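Local coordinates for large T antigen (Merkel cell polyomavirus, PDB 3QFQ), which binds the viral origin of replication through its origin-binding domain, copies of which assemble asymmetrically on the DNA, at a contact of chain A with DNA. Numbering follows the deposited sequence.

Site 1: a contact of chain A with DNA. Residues 26-31, 33, 105. With nucleotides of chain B.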
loop_
_atom_site.group_PDB
_atom_site.type_symbol
_atom_site.label_atom_id
_atom_site.label_comp_id
_atom_site.label_asym_id
_atom_site.label_seq_id
_atom_site.Cartn_x
_atom_site.Cartn_y
_atom_site.Cartn_z
ATOM N N SER A 26 -0.428 -3.111 39.164
ATOM C CA SER A 26 -0.367 -4.325 38.360
ATOM C C SER A 26 1.081 -4.760 38.177
ATOM O O SER A 26 1.922 -3.982 37.726
ATOM C CB SER A 26 -1.024 -4.090 36.997
ATOM O OG SER A 26 -0.874 -5.213 36.143
ATOM N N HIS A 27 1.371 -6.006 38.535
ATOM C CA HIS A 27 2.724 -6.534 38.426
ATOM C C HIS A 27 2.800 -7.632 37.380
ATOM O O HIS A 27 3.415 -8.674 37.603
ATOM C CB HIS A 27 3.202 -7.063 39.775
ATOM C CG HIS A 27 3.240 -6.021 40.846
ATOM N ND1 HIS A 27 4.166 -5.001 40.856
ATOM C CD2 HIS A 27 2.461 -5.833 41.937
ATOM C CE1 HIS A 27 3.959 -4.232 41.910
ATOM N NE2 HIS A 27 2.930 -4.715 42.582
ATOM N N ALA A 28 2.168 -7.392 36.238
ATOM C CA ALA A 28 2.161 -8.356 35.150
ATOM C C ALA A 28 3.259 -8.027 34.149
ATOM O O ALA A 28 3.354 -6.901 33.669
ATOM C CB ALA A 28 0.802 -8.372 34.473
ATOM N N VAL A 29 4.088 -9.019 33.843
ATOM C CA VAL A 29 5.202 -8.830 32.920
ATOM C C VAL A 29 4.997 -9.608 31.622
ATOM O O VAL A 29 5.411 -9.160 30.553
ATOM C CB VAL A 29 6.542 -9.234 33.573
ATOM C CG1 VAL A 29 6.377 -10.517 34.368
ATOM C CG2 VAL A 29 7.631 -9.379 32.520
ATOM N N TYR A 30 4.351 -10.766 31.719
ATOM C CA TYR A 30 4.093 -11.599 30.549
ATOM C C TYR A 30 2.617 -11.593 30.166
ATOM O O TYR A 30 2.103 -12.572 29.623
ATOM C CB TYR A 30 4.547 -13.040 30.798
ATOM C CG TYR A 30 6.003 -13.176 31.165
ATOM C CD1 TYR A 30 6.397 -13.259 32.493
ATOM C CD2 TYR A 30 6.985 -13.227 30.186
ATOM C CE1 TYR A 30 7.728 -13.385 32.836
ATOM C CE2 TYR A 30 8.320 -13.355 30.519
ATOM C CZ TYR A 30 8.686 -13.433 31.846
ATOM O OH TYR A 30 10.013 -13.559 32.183
ATOM N N SER A 31 1.939 -10.487 30.451
ATOM C CA SER A 31 0.516 -10.377 30.165
ATOM C C SER A 31 0.240 -9.405 29.019
ATOM O O SER A 31 0.712 -8.268 29.033
ATOM C CB SER A 31 -0.240 -9.940 31.419
ATOM O OG SER A 31 -1.627 -9.827 31.165
ATOM N N LYS A 33 -2.578 -8.204 28.443
ATOM C CA LYS A 33 -3.805 -7.528 28.836
ATOM C C LYS A 33 -3.734 -6.022 28.578
ATOM O O LYS A 33 -2.646 -5.448 28.499
ATOM C CB LYS A 33 -4.105 -7.805 30.308
ATOM C CG LYS A 33 -5.443 -7.282 30.768
ATOM C CD LYS A 33 -5.734 -7.686 32.197
ATOM C CE LYS A 33 -7.112 -7.211 32.615
ATOM N NZ LYS A 33 -8.178 -7.833 31.781
ATOM N N ASN A 105 -4.204 -1.461 39.366
ATOM C CA ASN A 105 -5.296 -2.395 39.620
ATOM C C ASN A 105 -6.379 -1.804 40.526
ATOM O O ASN A 105 -7.566 -1.860 40.205
ATOM C CB ASN A 105 -4.768 -3.706 40.212
ATOM C CG ASN A 105 -3.912 -4.491 39.233
ATOM O OD1 ASN A 105 -3.996 -4.295 38.021
ATOM N ND2 ASN A 105 -3.089 -5.392 39.758
ATOM P P DA B 3 -7.638 -6.560 40.650
ATOM O OP1 DA B 3 -7.201 -5.917 41.910
ATOM O OP2 DA B 3 -8.186 -5.731 39.556
ATOM O "O5'" DA B 3 -6.430 -7.410 40.041
ATOM C "C5'" DA B 3 -5.833 -8.436 40.827
ATOM C "C4'" DA B 3 -5.048 -9.390 39.947
ATOM O "O4'" DA B 3 -5.955 -10.289 39.259
ATOM C "C3'" DA B 3 -4.213 -8.717 38.864
ATOM O "O3'" DA B 3 -2.946 -9.339 38.816
ATOM C "C2'" DA B 3 -4.998 -8.994 37.589
ATOM C "C1'" DA B 3 -5.549 -10.375 37.912
ATOM N N9 DA B 3 -6.691 -10.759 37.094
ATOM C C8 DA B 3 -7.585 -9.929 36.477
ATOM N N7 DA B 3 -8.516 -10.562 35.804
ATOM C C5 DA B 3 -8.209 -11.900 35.990
ATOM C C6 DA B 3 -8.812 -13.089 35.534
ATOM N N6 DA B 3 -9.902 -13.108 34.763
ATOM N N1 DA B 3 -8.254 -14.259 35.904
ATOM C C2 DA B 3 -7.162 -14.237 36.678
ATOM N N3 DA B 3 -6.505 -13.187 37.168
ATOM C C4 DA B 3 -7.087 -12.038 36.784
ATOM P P DG B 4 -1.652 -8.502 38.371
ATOM O OP1 DG B 4 -0.848 -8.233 39.582
ATOM O OP2 DG B 4 -2.106 -7.371 37.530
ATOM O "O5'" DG B 4 -0.852 -9.527 37.443
ATOM C "C5'" DG B 4 -0.559 -10.828 37.940
ATOM C "C4'" DG B 4 -0.912 -11.903 36.925
ATOM O "O4'" DG B 4 -2.291 -11.751 36.513
ATOM C "C3'" DG B 4 -0.100 -11.879 35.629
ATOM O "O3'" DG B 4 0.810 -12.973 35.566
ATOM C "C2'" DG B 4 -1.138 -11.962 34.507
ATOM C "C1'" DG B 4 -2.402 -12.370 35.254
ATOM N N9 DG B 4 -3.643 -11.933 34.623
ATOM C C8 DG B 4 -4.146 -10.655 34.556
ATOM N N7 DG B 4 -5.285 -10.585 33.923
ATOM C C5 DG B 4 -5.552 -11.898 33.551
ATOM C C6 DG B 4 -6.646 -12.448 32.840
ATOM O O6 DG B 4 -7.634 -11.857 32.381
ATOM N N1 DG B 4 -6.521 -13.829 32.677
ATOM C C2 DG B 4 -5.470 -14.583 33.143
ATOM N N2 DG B 4 -5.518 -15.899 32.893
ATOM N N3 DG B 4 -4.439 -14.080 33.810
ATOM C C4 DG B 4 -4.550 -12.738 33.976
ATOM P P DA B 5 1.902 -13.042 34.390
ATOM O OP1 DA B 5 3.110 -13.707 34.926
ATOM O OP2 DA B 5 2.008 -11.692 33.794
ATOM O "O5'" DA B 5 1.239 -14.027 33.320
ATOM C "C5'" DA B 5 1.055 -15.405 33.627
ATOM C "C4'" DA B 5 0.413 -16.121 32.454
ATOM O "O4'" DA B 5 -0.995 -15.792 32.424
ATOM C "C3'" DA B 5 0.952 -15.698 31.092
ATOM O "O3'" DA B 5 2.095 -16.495 30.683
ATOM C "C2'" DA B 5 -0.253 -15.806 30.159
ATOM C "C1'" DA B 5 -1.460 -15.779 31.092
ATOM N N9 DA B 5 -2.278 -14.589 30.901
ATOM C C8 DA B 5 -1.973 -13.305 31.257
ATOM N N7 DA B 5 -2.911 -12.440 30.950
ATOM C C5 DA B 5 -3.894 -13.212 30.354
ATOM C C6 DA B 5 -5.149 -12.892 29.808
ATOM N N6 DA B 5 -5.640 -11.649 29.777
ATOM N N1 DA B 5 -5.879 -13.902 29.292
ATOM C C2 DA B 5 -5.385 -15.144 29.324
ATOM N N3 DA B 5 -4.222 -15.566 29.811
ATOM C C4 DA B 5 -3.519 -14.540 30.315
#

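Site 2: a contact of chain A with DNA. Residues 32-34, 80. With nucleotides of chain B; nucleotides of chain C.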
loop_
_atom_site.group_PDB
_atom_site.type_symbol
_atom_site.label_atom_id
_atom_site.label_comp_id
_atom_site.label_asym_id
_atom_site.label_seq_id
_atom_site.Cartn_x
_atom_site.Cartn_y
_atom_site.Cartn_z
ATOM N N ASN A 32 -0.529 -9.862 28.032
ATOM C CA ASN A 32 -0.911 -9.026 26.897
ATOM C C ASN A 32 -2.170 -8.221 27.182
ATOM O O ASN A 32 -2.761 -7.631 26.279
ATOM C CB ASN A 32 -1.138 -9.881 25.649
ATOM C CG ASN A 32 0.112 -10.616 25.207
ATOM O OD1 ASN A 32 1.230 -10.141 25.403
ATOM N ND2 ASN A 32 -0.072 -11.785 24.602
ATOM N N LYS A 33 -2.578 -8.204 28.443
ATOM C CA LYS A 33 -3.805 -7.528 28.836
ATOM C C LYS A 33 -3.734 -6.022 28.578
ATOM O O LYS A 33 -2.646 -5.448 28.499
ATOM C CB LYS A 33 -4.105 -7.805 30.308
ATOM C CG LYS A 33 -5.443 -7.282 30.768
ATOM C CD LYS A 33 -5.734 -7.686 32.197
ATOM C CE LYS A 33 -7.112 -7.211 32.615
ATOM N NZ LYS A 33 -8.178 -7.833 31.781
ATOM N N THR A 34 -4.902 -5.395 28.443
ATOM C CA THR A 34 -5.011 -3.948 28.268
ATOM C C THR A 34 -5.821 -3.315 29.394
ATOM O O THR A 34 -7.030 -3.518 29.486
ATOM C CB THR A 34 -5.698 -3.587 26.941
ATOM O OG1 THR A 34 -6.915 -4.333 26.817
ATOM C CG2 THR A 34 -4.793 -3.894 25.763
ATOM N N LYS A 80 -8.683 1.597 26.425
ATOM C CA LYS A 80 -7.717 0.736 27.100
ATOM C C LYS A 80 -6.366 0.762 26.394
ATOM O O LYS A 80 -6.277 1.095 25.213
ATOM C CB LYS A 80 -8.237 -0.698 27.175
ATOM C CG LYS A 80 -9.654 -0.820 27.709
ATOM C CD LYS A 80 -10.105 -2.272 27.710
ATOM C CE LYS A 80 -9.954 -2.895 26.331
ATOM N NZ LYS A 80 -10.214 -4.365 26.340
ATOM P P DG B 6 1.896 -17.961 30.042
ATOM O OP1 DG B 6 0.467 -18.331 30.159
ATOM O OP2 DG B 6 2.929 -18.851 30.612
ATOM O "O5'" DG B 6 2.294 -17.758 28.505
ATOM C "C5'" DG B 6 1.609 -16.825 27.683
ATOM C "C4'" DG B 6 0.424 -17.489 27.004
ATOM O "O4'" DG B 6 -0.809 -16.850 27.427
ATOM C "C3'" DG B 6 0.450 -17.403 25.483
ATOM O "O3'" DG B 6 -0.059 -18.595 24.897
ATOM C "C2'" DG B 6 -0.433 -16.196 25.189
ATOM C "C1'" DG B 6 -1.441 -16.214 26.333
ATOM N N9 DG B 6 -1.839 -14.867 26.734
ATOM C C8 DG B 6 -1.051 -13.931 27.360
ATOM N N7 DG B 6 -1.669 -12.806 27.594
ATOM C C5 DG B 6 -2.947 -13.008 27.091
ATOM C C6 DG B 6 -4.062 -12.135 27.061
ATOM O O6 DG B 6 -4.136 -10.975 27.491
ATOM N N1 DG B 6 -5.171 -12.729 26.461
ATOM C C2 DG B 6 -5.198 -14.007 25.953
ATOM N N2 DG B 6 -6.357 -14.410 25.411
ATOM N N3 DG B 6 -4.159 -14.834 25.974
ATOM C C4 DG B 6 -3.070 -14.271 26.556
ATOM P P DG B 7 0.092 -18.848 23.317
ATOM O OP1 DG B 7 0.440 -20.270 23.114
ATOM O OP2 DG B 7 0.971 -17.791 22.768
ATOM O "O5'" DG B 7 -1.387 -18.607 22.756
ATOM C "C5'" DG B 7 -2.389 -19.593 22.960
ATOM C "C4'" DG B 7 -3.734 -19.140 22.420
ATOM O "O4'" DG B 7 -4.302 -18.131 23.292
ATOM C "C3'" DG B 7 -3.685 -18.478 21.053
ATOM O "O3'" DG B 7 -3.765 -19.433 20.010
ATOM C "C2'" DG B 7 -4.932 -17.605 21.081
ATOM C "C1'" DG B 7 -4.885 -17.100 22.516
ATOM N N9 DG B 7 -4.083 -15.893 22.685
ATOM C C8 DG B 7 -2.764 -15.817 23.054
ATOM N N7 DG B 7 -2.311 -14.598 23.130
ATOM C C5 DG B 7 -3.402 -13.814 22.787
ATOM C C6 DG B 7 -3.518 -12.409 22.693
ATOM O O6 DG B 7 -2.650 -11.549 22.901
ATOM N N1 DG B 7 -4.801 -12.026 22.313
ATOM C C2 DG B 7 -5.839 -12.895 22.057
ATOM N N2 DG B 7 -7.009 -12.343 21.702
ATOM N N3 DG B 7 -5.743 -14.215 22.142
ATOM C C4 DG B 7 -4.500 -14.598 22.510
ATOM P P DG C 20 -2.131 0.578 22.829
ATOM O OP1 DG C 20 -1.723 1.995 22.714
ATOM O OP2 DG C 20 -1.902 -0.144 24.099
ATOM O "O5'" DG C 20 -3.681 0.441 22.478
ATOM C "C5'" DG C 20 -4.368 -0.766 22.794
ATOM C "C4'" DG C 20 -4.943 -1.438 21.559
ATOM O "O4'" DG C 20 -3.901 -2.138 20.834
ATOM C "C3'" DG C 20 -5.999 -2.493 21.852
ATOM O "O3'" DG C 20 -7.284 -1.880 21.913
ATOM C "C2'" DG C 20 -5.889 -3.410 20.641
ATOM C "C1'" DG C 20 -4.395 -3.370 20.339
ATOM N N9 DG C 20 -3.656 -4.459 20.971
ATOM C C8 DG C 20 -2.722 -4.349 21.974
ATOM N N7 DG C 20 -2.227 -5.495 22.345
ATOM C C5 DG C 20 -2.875 -6.424 21.541
ATOM C C6 DG C 20 -2.745 -7.830 21.495
ATOM O O6 DG C 20 -2.008 -8.557 22.177
ATOM N N1 DG C 20 -3.585 -8.393 20.537
ATOM C C2 DG C 20 -4.440 -7.685 19.727
ATOM N N2 DG C 20 -5.171 -8.405 18.863
ATOM N N3 DG C 20 -4.571 -6.365 19.761
ATOM C C4 DG C 20 -3.759 -5.803 20.689
ATOM P P DC C 21 -8.355 -2.351 23.017
ATOM O OP1 DC C 21 -9.522 -1.447 22.931
ATOM O OP2 DC C 21 -7.641 -2.518 24.303
ATOM O "O5'" DC C 21 -8.792 -3.805 22.518
ATOM C "C5'" DC C 21 -9.438 -3.939 21.258
ATOM C "C4'" DC C 21 -9.493 -5.391 20.826
ATOM O "O4'" DC C 21 -8.161 -5.917 20.606
ATOM C "C3'" DC C 21 -10.085 -6.352 21.841
ATOM O "O3'" DC C 21 -11.503 -6.278 21.833
ATOM C "C2'" DC C 21 -9.603 -7.675 21.268
ATOM C "C1'" DC C 21 -8.204 -7.323 20.775
ATOM N N1 DC C 21 -7.176 -7.754 21.754
ATOM C C2 DC C 21 -6.737 -9.081 21.729
ATOM O O2 DC C 21 -7.205 -9.854 20.883
ATOM N N3 DC C 21 -5.806 -9.479 22.628
ATOM C C4 DC C 21 -5.328 -8.611 23.520
ATOM N N4 DC C 21 -4.411 -9.050 24.387
ATOM C C5 DC C 21 -5.770 -7.255 23.566
ATOM C C6 DC C 21 -6.689 -6.873 22.673
ATOM P P DC C 22 -12.342 -6.729 23.126
ATOM O OP1 DC C 22 -13.774 -6.490 22.844
ATOM O OP2 DC C 22 -11.713 -6.112 24.316
ATOM O "O5'" DC C 22 -12.096 -8.310 23.201
ATOM C "C5'" DC C 22 -12.558 -9.153 22.149
ATOM C "C4'" DC C 22 -11.946 -10.538 22.255
ATOM O "O4'" DC C 22 -10.502 -10.428 22.211
ATOM C "C3'" DC C 22 -12.237 -11.266 23.557
ATOM O "O3'" DC C 22 -13.456 -11.990 23.462
ATOM C "C2'" DC C 22 -11.040 -12.200 23.694
ATOM C "C1'" DC C 22 -9.913 -11.366 23.091
ATOM N N1 DC C 22 -9.094 -10.615 24.088
ATOM C C2 DC C 22 -8.005 -11.247 24.695
ATOM O O2 DC C 22 -7.752 -12.420 24.395
ATOM N N3 DC C 22 -7.261 -10.557 25.595
ATOM C C4 DC C 22 -7.573 -9.293 25.887
ATOM N N4 DC C 22 -6.814 -8.649 26.780
ATOM C C5 DC C 22 -8.678 -8.629 25.278
ATOM C C6 DC C 22 -9.401 -9.321 24.393
#

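Site 3: a contact of chain A with DNA. Residues 80-82, 85, 88. With nucleotides of chain C.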
loop_
_atom_site.group_PDB
_atom_site.type_symbol
_atom_site.label_atom_id
_atom_site.label_comp_id
_atom_site.label_asym_id
_atom_site.label_seq_id
_atom_site.Cartn_x
_atom_site.Cartn_y
_atom_site.Cartn_z
ATOM N N LYS A 80 -8.683 1.597 26.425
ATOM C CA LYS A 80 -7.717 0.736 27.100
ATOM C C LYS A 80 -6.366 0.762 26.394
ATOM O O LYS A 80 -6.277 1.095 25.213
ATOM C CB LYS A 80 -8.237 -0.698 27.175
ATOM C CG LYS A 80 -9.654 -0.820 27.709
ATOM C CD LYS A 80 -10.105 -2.272 27.710
ATOM C CE LYS A 80 -9.954 -2.895 26.331
ATOM N NZ LYS A 80 -10.214 -4.365 26.340
ATOM N N HIS A 81 -5.314 0.406 27.128
ATOM C CA HIS A 81 -3.966 0.354 26.569
ATOM C C HIS A 81 -3.081 -0.648 27.302
ATOM O O HIS A 81 -3.451 -1.168 28.356
ATOM C CB HIS A 81 -3.311 1.736 26.604
ATOM C CG HIS A 81 -4.038 2.770 25.804
ATOM N ND1 HIS A 81 -4.055 2.767 24.426
ATOM C CD2 HIS A 81 -4.770 3.842 26.188
ATOM C CE1 HIS A 81 -4.770 3.792 23.994
ATOM N NE2 HIS A 81 -5.213 4.461 25.044
ATOM N N ARG A 82 -1.906 -0.912 26.739
ATOM C CA ARG A 82 -0.920 -1.757 27.400
ATOM C C ARG A 82 -0.093 -0.931 28.378
ATOM O O ARG A 82 0.264 0.213 28.089
ATOM C CB ARG A 82 0.011 -2.410 26.379
ATOM C CG ARG A 82 -0.479 -3.735 25.816
ATOM C CD ARG A 82 0.683 -4.498 25.199
ATOM N NE ARG A 82 0.286 -5.788 24.642
ATOM C CZ ARG A 82 1.143 -6.720 24.241
ATOM N NH1 ARG A 82 2.449 -6.506 24.344
ATOM N NH2 ARG A 82 0.699 -7.866 23.743
ATOM N N ALA A 85 2.773 -0.100 26.602
ATOM C CA ALA A 85 2.550 0.899 25.559
ATOM C C ALA A 85 2.842 2.299 26.088
ATOM O O ALA A 85 3.478 3.112 25.409
ATOM C CB ALA A 85 1.124 0.816 25.033
ATOM N N ASN A 88 6.705 2.704 27.168
ATOM C CA ASN A 88 7.565 3.043 26.043
ATOM C C ASN A 88 7.367 4.485 25.600
ATOM O O ASN A 88 8.324 5.180 25.258
ATOM C CB ASN A 88 7.322 2.084 24.878
ATOM C CG ASN A 88 7.791 0.676 25.181
ATOM O OD1 ASN A 88 8.683 0.473 26.005
ATOM N ND2 ASN A 88 7.194 -0.305 24.515
ATOM P P DA C 19 4.313 0.164 21.689
ATOM O OP1 DA C 19 4.483 1.631 21.597
ATOM O OP2 DA C 19 4.848 -0.557 22.866
ATOM O "O5'" DA C 19 2.759 -0.201 21.566
ATOM C "C5'" DA C 19 2.025 0.151 20.396
ATOM C "C4'" DA C 19 0.657 -0.507 20.398
ATOM O "O4'" DA C 19 0.782 -1.879 19.951
ATOM C "C3'" DA C 19 -0.026 -0.569 21.762
ATOM O "O3'" DA C 19 -1.406 -0.244 21.656
ATOM C "C2'" DA C 19 0.142 -2.028 22.169
ATOM C "C1'" DA C 19 -0.012 -2.676 20.803
ATOM N N9 DA C 19 0.430 -4.062 20.737
ATOM C C8 DA C 19 1.459 -4.648 21.421
ATOM N N7 DA C 19 1.610 -5.923 21.150
ATOM C C5 DA C 19 0.610 -6.189 20.227
ATOM C C6 DA C 19 0.230 -7.361 19.542
ATOM N N6 DA C 19 0.850 -8.537 19.695
ATOM N N1 DA C 19 -0.814 -7.274 18.690
ATOM C C2 DA C 19 -1.428 -6.094 18.542
ATOM N N3 DA C 19 -1.166 -4.928 19.128
ATOM C C4 DA C 19 -0.126 -5.050 19.963
ATOM P P DG C 20 -2.131 0.578 22.829
ATOM O OP1 DG C 20 -1.723 1.995 22.714
ATOM O OP2 DG C 20 -1.902 -0.144 24.099
ATOM O "O5'" DG C 20 -3.681 0.441 22.478
ATOM C "C5'" DG C 20 -4.368 -0.766 22.794
ATOM C "C4'" DG C 20 -4.943 -1.438 21.559
ATOM O "O4'" DG C 20 -3.901 -2.138 20.834
ATOM C "C3'" DG C 20 -5.999 -2.493 21.852
ATOM O "O3'" DG C 20 -7.284 -1.880 21.913
ATOM C "C2'" DG C 20 -5.889 -3.410 20.641
ATOM C "C1'" DG C 20 -4.395 -3.370 20.339
ATOM N N9 DG C 20 -3.656 -4.459 20.971
ATOM C C8 DG C 20 -2.722 -4.349 21.974
ATOM N N7 DG C 20 -2.227 -5.495 22.345
ATOM C C5 DG C 20 -2.875 -6.424 21.541
ATOM C C6 DG C 20 -2.745 -7.830 21.495
ATOM O O6 DG C 20 -2.008 -8.557 22.177
ATOM N N1 DG C 20 -3.585 -8.393 20.537
ATOM C C2 DG C 20 -4.440 -7.685 19.727
ATOM N N2 DG C 20 -5.171 -8.405 18.863
ATOM N N3 DG C 20 -4.571 -6.365 19.761
ATOM C C4 DG C 20 -3.759 -5.803 20.689
#

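Site 1: a contact of chain A with DNA
Residues 26-31, a loop of the origin-binding domain, follow the chain B backbone into the major groove, joined by Asn105 from another loop. Two donors converge on OP2 of the DG4 phosphate. The Ser26 hydroxyl OG lies 2.8 Å from this OP2, and the Asn105 amide ND2 reaches the same oxygen at 3.1 Å, with the phosphate oxygen close to the amide plane. The next phosphate is held by main chain: the Tyr30 N–H bonds to DA5 OP2 at 3.3 Å, while the Tyr30 ring lies alongside the phosphate, CD1 near OP1, with Val29 CG2 over the centre of one face. Between the two phosphates the Ala28 methyl packs on the DG4 sugar, CB to C3' 3.8 Å. Base reading falls to Ser31, whose OG donates to N7 on the Hoogsteen edge of DA5, 2.9 Å away. N7 is common to both purines, so this bond by itself would not tell adenine from guanine. OG of Ser31 is anti to its backbone N (chi1 -180°), and the Lys33 N–H bonds weakly to it, roughly at right angles to the N7 bond. Lys33 runs extended from beside DA5 N6 to the major-groove edge of DG4 and bends only at its tip (chi4 62°), leaving its methylene CD 3.4 Å from DG4 N7.

Site 2: a contact of chain A with DNA
Base contacts in the major groove come from the loop residue Asn32, largely through its main chain. Its N–H donates to N7 on the Hoogsteen edge of DG6 in chain B at 3.2 Å, in a nearly straight bond (165° at H). Its carbonyl O accepts from the N4 amino group of DC21 in chain C at 2.9 Å, the donor standing above the carbonyl plane. The N–H and the C=O of one residue thus reach both strands, at two successive G–C pairs, DG6 with DC22 and DG7 with DC21. The side chain lies beside the backbone N (chi1 -62°), so that ND2 drops towards DG7 and makes a weak bond to O6 at 3.1 Å, while CB sits off the major-groove edge of DG6, towards the DG7 step. An N4 donor and an O6 acceptor together are a signature of a G–C pair. Backbone contacts gather on the other strand. Thr34 OG1, in the crowded position between its N and carbonyl carbon (chi1 50°), bonds to DC21 OP2 at 3.2 Å. Lys80 crosses the same phosphate, bends at its third torsion and sends NZ on to DC22 OP2, a hydrogen-bonded salt bridge of 3.1 Å; a longer one joins NZ to DC21 OP2 at 3.8 Å. NZ also bonds weakly to Thr34 OG1, linking two side chains at the DC21 phosphate. The site probably lets the domain read two successive G–C pairs of a GAGGC-type origin element while holding the chain C backbone.

Site 3: a contact of chain A with DNA
This strand–loop–helix segment of the origin-binding domain, made of the short strand 80-81, the turn after it and the helix 83-89, contacts chain C at both phosphates and bases. Arg82, between strand and helix, works at both levels. Its backbone N–H grips OP2 of the DG20 phosphate at 2.7 Å, and its side chain, extended from CG to NE, runs down to the bases. There NH2 donates to O6 on the Hoogsteen edge of DG20 at 3.2 Å, the oxygen tilted somewhat from the guanidinium plane. One face of the guanidinium lies over N7 of DA19, so the same group meets one purine by an N–H and its neighbour by its flat side. With NE also near DG20 N7, the arginine may contribute to a preference for guanine here. His81 presents its ring edge-on to the DG20 phosphate: ND1 bonds to the ester oxygen O5' at 3.1 Å and lies as near to OP1, at 3.0 Å, so its N–H appears shared between them. The Ala85 methyl, on the helix, packs against the DA19 sugar and the DG20 phosphate, CB to DA19 C3' 3.7 Å. One turn further along, Asn88 keeps CG beside its backbone N (chi1 -68°) and directs ND2 to DA19 OP2, 2.9 Å away and nearly in the amide plane.

Sites 1, 2 and 3 form one continuous DNA-binding face. The C-alpha centres of sites 1 and 2 are about 9 Å apart, those of sites 2 and 3 about 7 Å, and those of sites 1 and 3 about 11 Å. Lys33 belongs to sites 1 and 2, and Lys80 to sites 2 and 3, so site 2 is the bridge. Site 1 lies on chain B and site 3 on chain C, while site 2 reaches both strands, so the domain spans the duplex from one backbone to the other. With three protein copies in the deposited assembly, this face is probably how each bound domain is placed at the origin.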